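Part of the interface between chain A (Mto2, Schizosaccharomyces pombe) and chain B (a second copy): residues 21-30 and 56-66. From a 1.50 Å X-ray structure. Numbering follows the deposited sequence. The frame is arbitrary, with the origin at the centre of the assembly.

Chain A 21-30: PSPIILKPVE
Chain B 56-66: AELCLGLVQEA

Close packing of antiparallel helices often relies on a glycine, and the contact between two copies of Mto2 is a compact example. Helix 23-30 of chain A, kinked at A:Pro28, runs at 165° to helix 56-66 of chain B, with axes 8.2 Å apart. The register sets CA of A:Ile24 5.2 Å from CA of B:Gly61, and CA of A:Pro28 5.0 Å from CA of B:Leu58. An ideal CB on B:Gly61 would lie 2.4 Å from A:Ile24 O, a clash.

Van der Waals packing, much of it apolar, makes up the direct contact. A:Ile25 (m, m) is a knob among B:Leu58, B:Gly61, B:Leu62 and B:Glu65, its CD1 3.5 Å from CD2 of B:Leu62 (m, t). B:Leu58 (t, p) places CD1 3.7 Å from CG2 of A:Val29 (t), while its CB meets A:Pro28 CB at 3.9 Å. A:Ile24 (p, t) extends CD1 to 3.5 Å from B:Gly61 O and from B:Gln64 CD (chi1 and chi2 both t), a methyl group packed on polar groups.

Among the modelled atoms, the hydrogen-bonded links between the stretches pass through water. One water accepts from A:Ser22 N (2.9 Å) and donates to B:Glu65 OE1 (3.0 Å); another donates to A:Ile24 O (2.7 Å) and B:Glu57 O (2.9 Å). Within chain A, A:Ser22 (t) caps its helix, OG accepting from A:Ile24 N at 3.2 Å.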

# COMPACT_ATOMS: atom_id res chain seq x y z
N PRO A 21 -7.11 -11.85 3.72
CA PRO A 21 -7.74 -10.53 3.63
C PRO A 21 -8.68 -10.44 2.43
O PRO A 21 -8.59 -11.22 1.49
CB PRO A 21 -6.56 -9.63 3.51
CG PRO A 21 -5.47 -10.41 2.92
CD PRO A 21 -5.69 -11.79 3.46
N SER A 22 -9.60 -9.48 2.47
CA SER A 22 -10.52 -9.29 1.34
C SER A 22 -9.74 -9.10 0.05
O SER A 22 -8.72 -8.38 -0.01
CB SER A 22 -11.29 -8.03 1.55
OG SER A 22 -12.13 -7.82 0.41
N PRO A 23 -10.23 -9.66 -1.02
CA PRO A 23 -9.61 -9.43 -2.33
C PRO A 23 -9.50 -7.97 -2.72
O PRO A 23 -8.63 -7.61 -3.49
CB PRO A 23 -10.50 -10.25 -3.30
CG PRO A 23 -11.13 -11.18 -2.42
CD PRO A 23 -11.33 -10.64 -1.08
N ILE A 24 -10.46 -7.16 -2.29
CA ILE A 24 -10.41 -5.74 -2.68
C ILE A 24 -9.28 -5.00 -2.01
O ILE A 24 -8.88 -3.96 -2.50
CB ILE A 24 -11.69 -4.96 -2.52
CG1 ILE A 24 -12.01 -4.83 -1.11
CG2 ILE A 24 -12.83 -5.61 -3.29
CD1 ILE A 24 -13.11 -3.92 -0.87
N ILE A 25 -8.71 -5.59 -0.97
CA ILE A 25 -7.49 -5.07 -0.38
C ILE A 25 -6.29 -5.85 -0.87
O ILE A 25 -5.26 -5.26 -1.23
CB ILE A 25 -7.51 -5.16 1.19
CG1 ILE A 25 -8.73 -4.43 1.72
CG2 ILE A 25 -6.21 -4.67 1.85
CD1 ILE A 25 -8.68 -3.01 1.42
N LEU A 26 -6.35 -7.16 -0.88
CA LEU A 26 -5.18 -7.91 -1.26
C LEU A 26 -4.70 -7.68 -2.70
O LEU A 26 -3.51 -7.65 -2.95
CB LEU A 26 -5.38 -9.40 -1.00
CG LEU A 26 -4.21 -10.33 -1.17
CD1 LEU A 26 -3.04 -9.98 -0.25
CD2 LEU A 26 -4.66 -11.77 -0.98
N LYS A 27 -5.63 -7.59 -3.65
CA LYS A 27 -5.22 -7.38 -5.02
C LYS A 27 -4.33 -6.14 -5.21
O LYS A 27 -3.24 -6.23 -5.72
CB LYS A 27 -6.44 -7.43 -5.96
CG LYS A 27 -6.15 -7.30 -7.47
CD LYS A 27 -7.44 -7.20 -8.36
N PRO A 28 -4.79 -4.95 -4.71
CA PRO A 28 -3.94 -3.77 -4.91
C PRO A 28 -2.64 -3.85 -4.11
O PRO A 28 -1.63 -3.35 -4.56
CB PRO A 28 -4.87 -2.62 -4.45
CG PRO A 28 -6.07 -3.19 -3.93
CD PRO A 28 -6.16 -4.61 -4.31
N VAL A 29 -2.68 -4.45 -2.90
CA VAL A 29 -1.42 -4.61 -2.14
C VAL A 29 -0.47 -5.47 -2.92
O VAL A 29 0.67 -5.13 -3.06
CB VAL A 29 -1.68 -5.21 -0.75
CG1 VAL A 29 -0.34 -5.55 -0.11
CG2 VAL A 29 -2.47 -4.26 0.14
N GLU A 30 -0.97 -6.61 -3.42
CA GLU A 30 -0.07 -7.46 -4.22
C GLU A 30 0.49 -6.77 -5.46
O GLU A 30 1.66 -6.90 -5.82
CB GLU A 30 -0.84 -8.70 -4.67
CG GLU A 30 -1.25 -9.63 -3.53
CD GLU A 30 -0.41 -10.86 -3.37
OE1 GLU A 30 0.66 -10.93 -4.02
OE2 GLU A 30 -0.81 -11.66 -2.46
N ALA B 56 -3.75 3.96 -5.61
CA ALA B 56 -5.11 4.50 -5.68
C ALA B 56 -6.16 3.43 -5.42
O ALA B 56 -7.05 3.58 -4.62
CB ALA B 56 -5.34 5.08 -7.02
N GLU B 57 -5.94 2.27 -6.08
CA GLU B 57 -6.87 1.15 -5.91
C GLU B 57 -6.89 0.63 -4.50
O GLU B 57 -7.90 0.21 -3.99
CB GLU B 57 -6.47 0.02 -6.86
CG GLU B 57 -7.44 -1.09 -6.98
CD GLU B 57 -6.84 -2.23 -7.77
OE1 GLU B 57 -5.79 -2.02 -8.51
OE2 GLU B 57 -7.31 -3.40 -7.57
N LEU B 58 -5.70 0.63 -3.83
CA LEU B 58 -5.64 0.25 -2.43
C LEU B 58 -6.48 1.15 -1.58
O LEU B 58 -7.25 0.72 -0.76
CB LEU B 58 -4.16 0.26 -1.97
CG LEU B 58 -4.05 0.10 -0.44
CD1 LEU B 58 -4.58 -1.21 0.08
CD2 LEU B 58 -2.60 0.32 -0.09
N CYS B 59 -6.30 2.46 -1.76
CA CYS B 59 -7.05 3.40 -0.98
C CYS B 59 -8.58 3.27 -1.18
O CYS B 59 -9.33 3.31 -0.25
CB CYS B 59 -6.61 4.85 -1.32
SG CYS B 59 -4.96 5.23 -0.67
N LEU B 60 -8.98 3.04 -2.42
CA LEU B 60 -10.41 2.85 -2.74
C LEU B 60 -10.96 1.55 -2.22
O LEU B 60 -12.11 1.51 -1.77
CB LEU B 60 -10.59 3.00 -4.24
CG LEU B 60 -10.27 4.32 -4.90
CD1 LEU B 60 -10.49 4.32 -6.39
CD2 LEU B 60 -11.09 5.38 -4.17
N GLY B 61 -10.10 0.53 -2.14
CA GLY B 61 -10.46 -0.68 -1.48
C GLY B 61 -10.65 -0.55 0.01
O GLY B 61 -11.58 -1.09 0.62
N LEU B 62 -9.74 0.22 0.63
CA LEU B 62 -9.89 0.52 2.05
C LEU B 62 -11.15 1.35 2.37
O LEU B 62 -11.81 1.14 3.39
CB LEU B 62 -8.63 1.22 2.62
CG LEU B 62 -7.42 0.31 2.67
CD1 LEU B 62 -6.17 1.10 2.81
CD2 LEU B 62 -7.55 -0.71 3.80
N VAL B 63 -11.50 2.26 1.45
CA VAL B 63 -12.78 3.01 1.53
C VAL B 63 -13.97 2.04 1.48
O VAL B 63 -14.83 2.11 2.29
CB VAL B 63 -12.87 4.05 0.41
CG1 VAL B 63 -14.31 4.60 0.29
CG2 VAL B 63 -11.88 5.24 0.69
N GLN B 64 -13.96 1.13 0.50
CA GLN B 64 -15.08 0.17 0.38
C GLN B 64 -15.23 -0.64 1.67
O GLN B 64 -16.32 -0.81 2.19
CB GLN B 64 -14.88 -0.72 -0.82
CG GLN B 64 -15.91 -1.74 -1.11
CD GLN B 64 -15.79 -2.35 -2.48
OE1 GLN B 64 -15.13 -1.84 -3.43
NE2 GLN B 64 -16.40 -3.50 -2.58
N GLU B 65 -14.10 -1.05 2.25
CA GLU B 65 -14.14 -1.82 3.50
C GLU B 65 -14.58 -1.01 4.73
O GLU B 65 -15.27 -1.51 5.65
CB GLU B 65 -12.78 -2.50 3.77
CG GLU B 65 -12.45 -3.57 2.81
CD GLU B 65 -12.59 -4.93 3.43
OE1 GLU B 65 -11.56 -5.44 3.94
OE2 GLU B 65 -13.71 -5.41 3.38
N ALA B 66 -14.15 0.25 4.73
CA ALA B 66 -14.60 1.21 5.72
C ALA B 66 -16.09 1.45 5.75
O ALA B 66 -16.67 1.66 6.80
CB ALA B 66 -13.84 2.56 5.58
O HOH W 1 -9.71 -7.68 4.69
O HOH W 2 -9.55 -2.16 -4.38